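Local atomic coordinates of frutapin (PDB entry 5KRP), a protein that probably binds carbohydrates, with mannose-type sugars the likely ligands, as a tetrameric jacalin-related plant lectin. Residues 39-44 against 131-136; 64-69 against 111-116. All coordinates share one frame; numbering follows the deposited sequence.

Contact 1: residues 39-44 against 131-136; sequences GSFSVI and VGFKGR
V43 and F133 face each other across two strands that run in roughly opposite directions in separate sheets, their CA atoms 8.3 Å apart; no backbone hydrogen bond bridges this distance, and the side chains alone make the contact. The main interaction is a T-shaped (edge-to-face) pair in which the edge of the F41 ring meets the face of F133, with centroids 5.0 Å apart and planes at 71°. CZ of F41 stands above the middle of the F133 ring, while CE1 of F41 comes within 3.7 Å of CG of F133. With CG anti to the backbone N (chi1 -173°), F41 extends toward strand 131-136, and its CE1-CZ edge meets the face of F133. V43 adds a smaller contact, its CG2 branch approaching CD2 of F133 obliquely at 3.8 Å. All three residues are buried. V146 and I144, from strand 141-149, touch F133 and F41 respectively, and the backbone N of F133 hydrogen-bonds the OH of Y45. Aromatic and aliphatic side chains from facing sheets thus close over one another without backbone pairing, in the hydrophobic interior of the beta-prism fold of jacalin-related lectins.

Contact 2: residues 64-69 against 111-116; sequences TNVKIE and GPYGEE
V66 and I68 meet Y113 where two sheets of the jacalin-type beta-prism approach each other, the strands 64-69 and 111-114 running in roughly opposite directions as edge strands of their sheets within the chain. The CA atoms of V66 and Y113 lie 8.9 Å apart, and the side chains fill the interval without any hydrogen bond between the segments. The firm part of the contact surrounds the tyrosine ring. V66 lays its CG1 over one face in a CH-pi contact, 4.2 Å from the ring centroid and 18° off the normal, displaced toward the rim. This methyl sits between the backbone N and the carbonyl carbon (chi1 67°), while the CG2 branch packs at 4.0 Å against CE1 of Y113. CA of G111, which precedes the cis peptide bond to P112, lies against the opposite face, offset toward the rim. I68 is buried, also touching F102 of strand 95-104, and the side chains of I68 and Y113 extend toward each other from opposite directions. The other side of strand 64-69 is looser and faces solvent: K67 points away from 111-116, and its exposed side chain lies beside I29 of strand 26-34 and forms a long salt bridge from NZ to OE1 of E69. Toward the hydroxyl end of the tyrosine, CD1 of I68 approaches CE2 of Y113 obliquely at 3.7 Å, and CG1 of I68 lies 3.8 Å from OH of Y113.

In the fold
Contacts 1 and 2 share the four-stranded antiparallel sheet that holds both 38-47 and 64-69, separated within it by strand 26-34. From this sheet, contact 1 reaches the sheet containing 127-137, and contact 2 reaches the one containing 109-114, so together they tie all three sheets of the prism. Their centres are 13 Å apart and their nearest atoms about 5 Å apart, without touching. Along the chain the order is 39-44, 64-69, 111-116, 131-136, placing both halves of contact 2 between those of contact 1. Contact 1 lies near the chain's centre, contact 2 farther out, where it is only partly buried.

Contact 1: residues 39-44 against 131-136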
ATOM      1  N   GLY A  39      -3.556 -24.779 -20.386  1.00 18.75           N
ATOM      2  CA  GLY A  39      -4.775 -25.365 -19.888  1.00 20.36           C
ATOM      3  C   GLY A  39      -5.024 -25.003 -18.414  1.00 19.61           C
ATOM      4  O   GLY A  39      -5.616 -23.994 -18.101  1.00 20.41           O
ATOM      5  N   SER A  40      -4.629 -25.884 -17.506  1.00 19.22           N
ATOM      6  CA  SER A  40      -4.892 -25.712 -16.091  1.00 18.34           C
ATOM      7  C   SER A  40      -3.929 -24.657 -15.500  1.00 16.76           C
ATOM      8  O   SER A  40      -2.833 -24.476 -15.965  1.00 17.97           O
ATOM      9  CB  SER A  40      -4.648 -27.031 -15.388  1.00 20.02           C
ATOM     10  OG  SER A  40      -5.515 -28.077 -15.885  1.00 18.99           O
ATOM     11  N   PHE A  41      -4.356 -24.071 -14.406  1.00 17.49           N
ATOM     12  CA  PHE A  41      -3.567 -23.129 -13.667  1.00 19.75           C
ATOM     13  C   PHE A  41      -4.094 -23.113 -12.251  1.00 20.16           C
ATOM     14  O   PHE A  41      -5.251 -22.766 -11.975  1.00 20.83           O
ATOM     15  CB  PHE A  41      -3.637 -21.727 -14.320  1.00 19.07           C
ATOM     16  CG  PHE A  41      -2.677 -20.724 -13.683  1.00 18.55           C
ATOM     17  CD1 PHE A  41      -3.050 -20.022 -12.548  1.00 19.27           C
ATOM     18  CD2 PHE A  41      -1.411 -20.536 -14.192  1.00 20.37           C
ATOM     19  CE1 PHE A  41      -2.156 -19.044 -12.001  1.00 19.41           C
ATOM     20  CE2 PHE A  41      -0.522 -19.633 -13.623  1.00 21.14           C
ATOM     21  CZ  PHE A  41      -0.885 -18.912 -12.541  1.00 19.32           C
ATOM     22  N   SER A  42      -3.235 -23.445 -11.320  1.00 18.14           N
ATOM     23  CA  SER A  42      -3.583 -23.354  -9.890  0.50 19.88           C
ATOM     24  C   SER A  42      -2.333 -23.056  -9.059  1.00 19.57           C
ATOM     25  O   SER A  42      -1.222 -23.355  -9.474  1.00 19.96           O
ATOM     26  CB  SER A  42      -4.256 -24.661  -9.401  0.50 22.14           C
ATOM     27  OG  SER A  42      -5.240 -25.188 -10.320  0.50 22.56           O
ATOM     28  N   VAL A  43      -2.536 -22.510  -7.859  1.00 18.73           N
ATOM     29  CA  VAL A  43      -1.389 -22.000  -7.083  1.00 18.18           C
ATOM     30  C   VAL A  43      -1.525 -22.418  -5.612  1.00 16.32           C
ATOM     31  O   VAL A  43      -2.580 -22.445  -5.052  1.00 17.03           O
ATOM     32  CB  VAL A  43      -1.394 -20.438  -7.152  1.00 19.02           C
ATOM     33  CG1 VAL A  43      -0.185 -19.816  -6.418  1.00 19.22           C
ATOM     34  CG2 VAL A  43      -1.492 -19.972  -8.599  1.00 20.71           C
ATOM     35  N   ILE A  44      -0.409 -22.780  -5.016  1.00 16.23           N
ATOM     36  CA  ILE A  44      -0.290 -22.877  -3.563  0.50 17.80           C
ATOM     37  C   ILE A  44       0.371 -21.552  -3.133  1.00 15.71           C
ATOM     38  O   ILE A  44       1.545 -21.299  -3.406  1.00 16.21           O
ATOM     39  CB  ILE A  44       0.499 -24.111  -3.110  0.50 17.94           C
ATOM     40  CG1 ILE A  44      -0.348 -25.380  -3.284  0.50 20.90           C
ATOM     41  CG2 ILE A  44       0.912 -24.039  -1.645  0.50 18.80           C
ATOM     42  CD1 ILE A  44       0.497 -26.626  -3.306  0.50 20.67           C
ATOM     43  N   VAL A 131       1.181 -11.323  -5.405  1.00 14.08           N
ATOM     44  CA  VAL A 131       0.509 -11.912  -4.226  1.00 14.40           C
ATOM     45  C   VAL A 131      -0.834 -12.626  -4.560  1.00 14.19           C
ATOM     46  O   VAL A 131      -1.569 -13.071  -3.677  1.00 14.10           O
ATOM     47  CB  VAL A 131       0.306 -10.838  -3.134  1.00 16.46           C
ATOM     48  CG1 VAL A 131       1.625 -10.303  -2.591  1.00 18.45           C
ATOM     49  CG2 VAL A 131      -0.568  -9.684  -3.633  1.00 17.95           C
ATOM     50  N   GLY A 132      -1.161 -12.747  -5.834  1.00 13.12           N
ATOM     51  CA  GLY A 132      -2.410 -13.381  -6.198  1.00 14.48           C
ATOM     52  C   GLY A 132      -2.571 -13.397  -7.708  1.00 14.21           C
ATOM     53  O   GLY A 132      -1.965 -12.613  -8.428  1.00 13.16           O
ATOM     54  N   PHE A 133      -3.380 -14.327  -8.197  1.00 14.62           N
ATOM     55  CA  PHE A 133      -3.691 -14.396  -9.638  1.00 14.27           C
ATOM     56  C   PHE A 133      -5.217 -14.335  -9.855  1.00 14.81           C
ATOM     57  O   PHE A 133      -6.005 -14.778  -8.986  1.00 14.41           O
ATOM     58  CB  PHE A 133      -3.151 -15.660 -10.277  1.00 14.46           C
ATOM     59  CG  PHE A 133      -1.661 -15.735 -10.427  1.00 14.46           C
ATOM     60  CD1 PHE A 133      -1.022 -15.192 -11.490  1.00 13.87           C
ATOM     61  CD2 PHE A 133      -0.896 -16.315  -9.448  1.00 15.37           C
ATOM     62  CE1 PHE A 133       0.399 -15.283 -11.675  1.00 16.24           C
ATOM     63  CE2 PHE A 133       0.493 -16.366  -9.577  1.00 14.52           C
ATOM     64  CZ  PHE A 133       1.135 -15.870 -10.657  1.00 16.11           C
ATOM     65  N   LYS A 134      -5.642 -13.828 -11.033  1.00 14.42           N
ATOM     66  CA  LYS A 134      -7.028 -13.940 -11.462  1.00 13.90           C
ATOM     67  C   LYS A 134      -7.006 -14.333 -12.924  1.00 15.20           C
ATOM     68  O   LYS A 134      -5.962 -14.231 -13.569  1.00 15.46           O
ATOM     69  CB  LYS A 134      -7.852 -12.686 -11.253  1.00 16.95           C
ATOM     70  CG  LYS A 134      -7.360 -11.448 -11.987  1.00 19.57           C
ATOM     71  CD  LYS A 134      -8.452 -10.391 -11.956  1.00 22.82           C
ATOM     72  CE  LYS A 134      -9.465 -10.661 -13.049  1.00 25.36           C
ATOM     73  NZ  LYS A 134     -10.639  -9.771 -12.835  1.00 28.72           N
ATOM     74  N   GLY A 135      -8.165 -14.726 -13.439  1.00 15.53           N
ATOM     75  CA  GLY A 135      -8.212 -15.075 -14.832  1.00 17.27           C
ATOM     76  C   GLY A 135      -9.556 -15.552 -15.313  1.00 14.87           C
ATOM     77  O   GLY A 135     -10.557 -15.298 -14.695  1.00 14.38           O
ATOM     78  N   ARG A 136      -9.520 -16.262 -16.442  1.00 15.93           N
ATOM     79  CA  ARG A 136     -10.691 -16.902 -17.008  1.00 16.28           C
ATOM     80  C   ARG A 136     -10.277 -18.213 -17.645  1.00 15.45           C
ATOM     81  O   ARG A 136      -9.258 -18.260 -18.302  1.00 16.60           O
ATOM     82  CB  ARG A 136     -11.355 -16.111 -18.084  1.00 19.87           C
ATOM     83  CG  ARG A 136     -11.438 -14.667 -17.908  1.00 22.22           C
ATOM     84  CD  ARG A 136     -12.206 -13.965 -19.019  1.00 20.75           C
ATOM     85  NE  ARG A 136     -11.360 -12.954 -19.514  1.00 24.59           N
ATOM     86  CZ  ARG A 136     -11.092 -11.786 -18.946  1.00 24.22           C
ATOM     87  NH1 ARG A 136     -11.639 -11.435 -17.823  1.00 27.06           N
ATOM     88  NH2 ARG A 136     -10.244 -10.965 -19.559  1.00 26.27           N
TER

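Contact 2: residues 64-69 against 111-116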
ATOM      1  N   THR A  64       0.120 -31.793 -20.782  1.00 25.20           N
ATOM      2  CA  THR A  64       1.317 -32.076 -19.930  1.00 25.87           C
ATOM      3  C   THR A  64       1.277 -31.229 -18.636  1.00 25.04           C
ATOM      4  O   THR A  64       1.100 -30.036 -18.728  1.00 24.13           O
ATOM      5  CB  THR A  64       2.588 -31.746 -20.685  1.00 23.68           C
ATOM      6  OG1 THR A  64       2.596 -32.571 -21.861  1.00 25.11           O
ATOM      7  CG2 THR A  64       3.890 -31.941 -19.811  1.00 25.40           C
ATOM      8  N   ASN A  65       1.483 -31.824 -17.482  1.00 22.49           N
ATOM      9  CA  ASN A  65       1.317 -31.078 -16.215  1.00 23.80           C
ATOM     10  C   ASN A  65       2.709 -30.734 -15.711  1.00 27.60           C
ATOM     11  O   ASN A  65       3.677 -31.541 -15.903  1.00 25.66           O
ATOM     12  CB  ASN A  65       0.488 -31.868 -15.200  1.00 27.43           C
ATOM     13  CG  ASN A  65      -1.034 -31.683 -15.414  1.00 36.33           C
ATOM     14  OD1 ASN A  65      -1.635 -30.734 -14.907  1.00 39.65           O
ATOM     15  ND2 ASN A  65      -1.665 -32.596 -16.200  1.00 43.10           N
ATOM     16  N   VAL A  66       2.864 -29.522 -15.137  1.00 22.20           N
ATOM     17  CA  VAL A  66       4.141 -29.120 -14.586  1.00 23.53           C
ATOM     18  C   VAL A  66       3.973 -28.406 -13.234  1.00 23.77           C
ATOM     19  O   VAL A  66       2.963 -27.754 -12.995  1.00 23.36           O
ATOM     20  CB  VAL A  66       4.910 -28.258 -15.558  1.00 23.97           C
ATOM     21  CG1 VAL A  66       4.252 -26.924 -15.785  1.00 24.71           C
ATOM     22  CG2 VAL A  66       6.373 -28.052 -15.111  1.00 28.39           C
ATOM     23  N   LYS A  67       4.925 -28.622 -12.340  1.00 22.27           N
ATOM     24  CA  LYS A  67       4.901 -28.036 -11.004  1.00 22.84           C
ATOM     25  C   LYS A  67       6.133 -27.138 -10.864  1.00 25.94           C
ATOM     26  O   LYS A  67       7.291 -27.587 -11.008  1.00 24.87           O
ATOM     27  CB  LYS A  67       4.896 -29.165  -9.991  1.00 27.27           C
ATOM     28  CG  LYS A  67       4.960 -28.798  -8.559  1.00 29.92           C
ATOM     29  CD  LYS A  67       4.932 -30.066  -7.690  1.00 35.42           C
ATOM     30  CE  LYS A  67       4.912 -29.657  -6.204  1.00 43.03           C
ATOM     31  NZ  LYS A  67       5.160 -30.732  -5.197  1.00 50.69           N
ATOM     32  N   ILE A  68       5.903 -25.858 -10.552  1.00 22.08           N
ATOM     33  CA  ILE A  68       6.960 -24.876 -10.378  1.00 20.93           C
ATOM     34  C   ILE A  68       7.063 -24.619  -8.866  1.00 21.68           C
ATOM     35  O   ILE A  68       6.095 -24.118  -8.259  1.00 22.02           O
ATOM     36  CB  ILE A  68       6.602 -23.587 -11.132  1.00 23.00           C
ATOM     37  CG1 ILE A  68       6.491 -23.902 -12.622  1.00 24.26           C
ATOM     38  CG2 ILE A  68       7.574 -22.426 -10.842  1.00 25.10           C
ATOM     39  CD1 ILE A  68       5.830 -22.836 -13.393  1.00 25.45           C
ATOM     40  N   GLU A  69       8.149 -25.029  -8.247  1.00 22.59           N
ATOM     41  CA  GLU A  69       8.305 -24.941  -6.820  1.00 27.27           C
ATOM     42  C   GLU A  69       9.356 -23.862  -6.505  1.00 24.90           C
ATOM     43  O   GLU A  69      10.528 -24.036  -6.802  1.00 24.25           O
ATOM     44  CB  GLU A  69       8.697 -26.306  -6.266  1.00 32.31           C
ATOM     45  CG  GLU A  69       8.675 -26.313  -4.744  1.00 42.57           C
ATOM     46  CD  GLU A  69       8.534 -27.701  -4.110  1.00 46.55           C
ATOM     47  OE1 GLU A  69       8.357 -28.733  -4.843  1.00 45.65           O
ATOM     48  OE2 GLU A  69       8.566 -27.684  -2.853  1.00 46.25           O
ATOM     49  N   GLY A 111       9.923 -22.172 -17.899  1.00 22.80           N
ATOM     50  CA  GLY A 111       9.256 -22.071 -19.193  1.00 24.83           C
ATOM     51  C   GLY A 111      10.217 -21.684 -20.271  1.00 24.75           C
ATOM     52  O   GLY A 111      11.489 -21.655 -20.058  1.00 24.27           O
ATOM     53  N   PRO A 112       9.715 -21.297 -21.435  1.00 21.96           N
ATOM     54  CA  PRO A 112       8.262 -21.174 -21.822  1.00 20.18           C
ATOM     55  C   PRO A 112       7.506 -22.522 -21.794  1.00 22.77           C
ATOM     56  O   PRO A 112       8.078 -23.581 -22.074  1.00 26.01           O
ATOM     57  CB  PRO A 112       8.364 -20.636 -23.222  1.00 23.70           C
ATOM     58  CG  PRO A 112       9.663 -21.250 -23.768  1.00 24.55           C
ATOM     59  CD  PRO A 112      10.621 -21.211 -22.603  1.00 24.91           C
ATOM     60  N   TYR A 113       6.244 -22.478 -21.376  1.00 19.29           N
ATOM     61  CA  TYR A 113       5.334 -23.590 -21.427  1.00 20.91           C
ATOM     62  C   TYR A 113       4.345 -23.246 -22.478  1.00 24.66           C
ATOM     63  O   TYR A 113       3.885 -22.109 -22.510  1.00 23.47           O
ATOM     64  CB  TYR A 113       4.627 -23.730 -20.116  1.00 20.49           C
ATOM     65  CG  TYR A 113       5.628 -23.959 -18.973  1.00 23.83           C
ATOM     66  CD1 TYR A 113       6.388 -25.123 -18.895  1.00 24.46           C
ATOM     67  CD2 TYR A 113       5.852 -22.965 -18.011  1.00 22.70           C
ATOM     68  CE1 TYR A 113       7.299 -25.326 -17.838  1.00 25.08           C
ATOM     69  CE2 TYR A 113       6.773 -23.159 -16.980  1.00 23.00           C
ATOM     70  CZ  TYR A 113       7.490 -24.317 -16.900  1.00 24.52           C
ATOM     71  OH  TYR A 113       8.406 -24.437 -15.880  1.00 24.56           O
ATOM     72  N   GLY A 114       4.010 -24.191 -23.367  1.00 23.57           N
ATOM     73  CA  GLY A 114       3.034 -23.895 -24.384  1.00 22.22           C
ATOM     74  C   GLY A 114       3.699 -23.528 -25.694  1.00 25.17           C
ATOM     75  O   GLY A 114       4.852 -23.896 -25.936  1.00 28.49           O
ATOM     76  N   GLU A 115       2.989 -22.813 -26.552  1.00 22.31           N
ATOM     77  CA  GLU A 115       3.591 -22.348 -27.799  1.00 22.72           C
ATOM     78  C   GLU A 115       3.705 -20.852 -27.872  1.00 21.35           C
ATOM     79  O   GLU A 115       2.721 -20.158 -27.674  1.00 21.55           O
ATOM     80  CB  GLU A 115       2.781 -22.802 -29.023  1.00 26.70           C
ATOM     81  CG  GLU A 115       2.670 -24.339 -29.087  1.00 31.35           C
ATOM     82  CD  GLU A 115       1.864 -24.867 -30.301  1.00 39.54           C
ATOM     83  OE1 GLU A 115       1.118 -24.085 -30.948  1.00 41.72           O
ATOM     84  OE2 GLU A 115       1.962 -26.092 -30.567  1.00 48.13           O
ATOM     85  N   GLU A 116       4.859 -20.385 -28.287  1.00 21.65           N
ATOM     86  CA  GLU A 116       5.124 -18.931 -28.446  1.00 24.63           C
ATOM     87  C   GLU A 116       4.579 -18.379 -29.749  1.00 25.03           C
ATOM     88  O   GLU A 116       5.314 -18.031 -30.652  1.00 31.59           O
ATOM     89  CB  GLU A 116       6.585 -18.608 -28.185  1.00 28.03           C
ATOM     90  CG  GLU A 116       7.026 -19.036 -26.772  1.00 27.99           C
ATOM     91  CD  GLU A 116       8.407 -18.508 -26.400  1.00 31.78           C
ATOM     92  OE1 GLU A 116       9.310 -18.623 -27.253  1.00 38.36           O
ATOM     93  OE2 GLU A 116       8.602 -17.948 -25.280  1.00 33.22           O
TER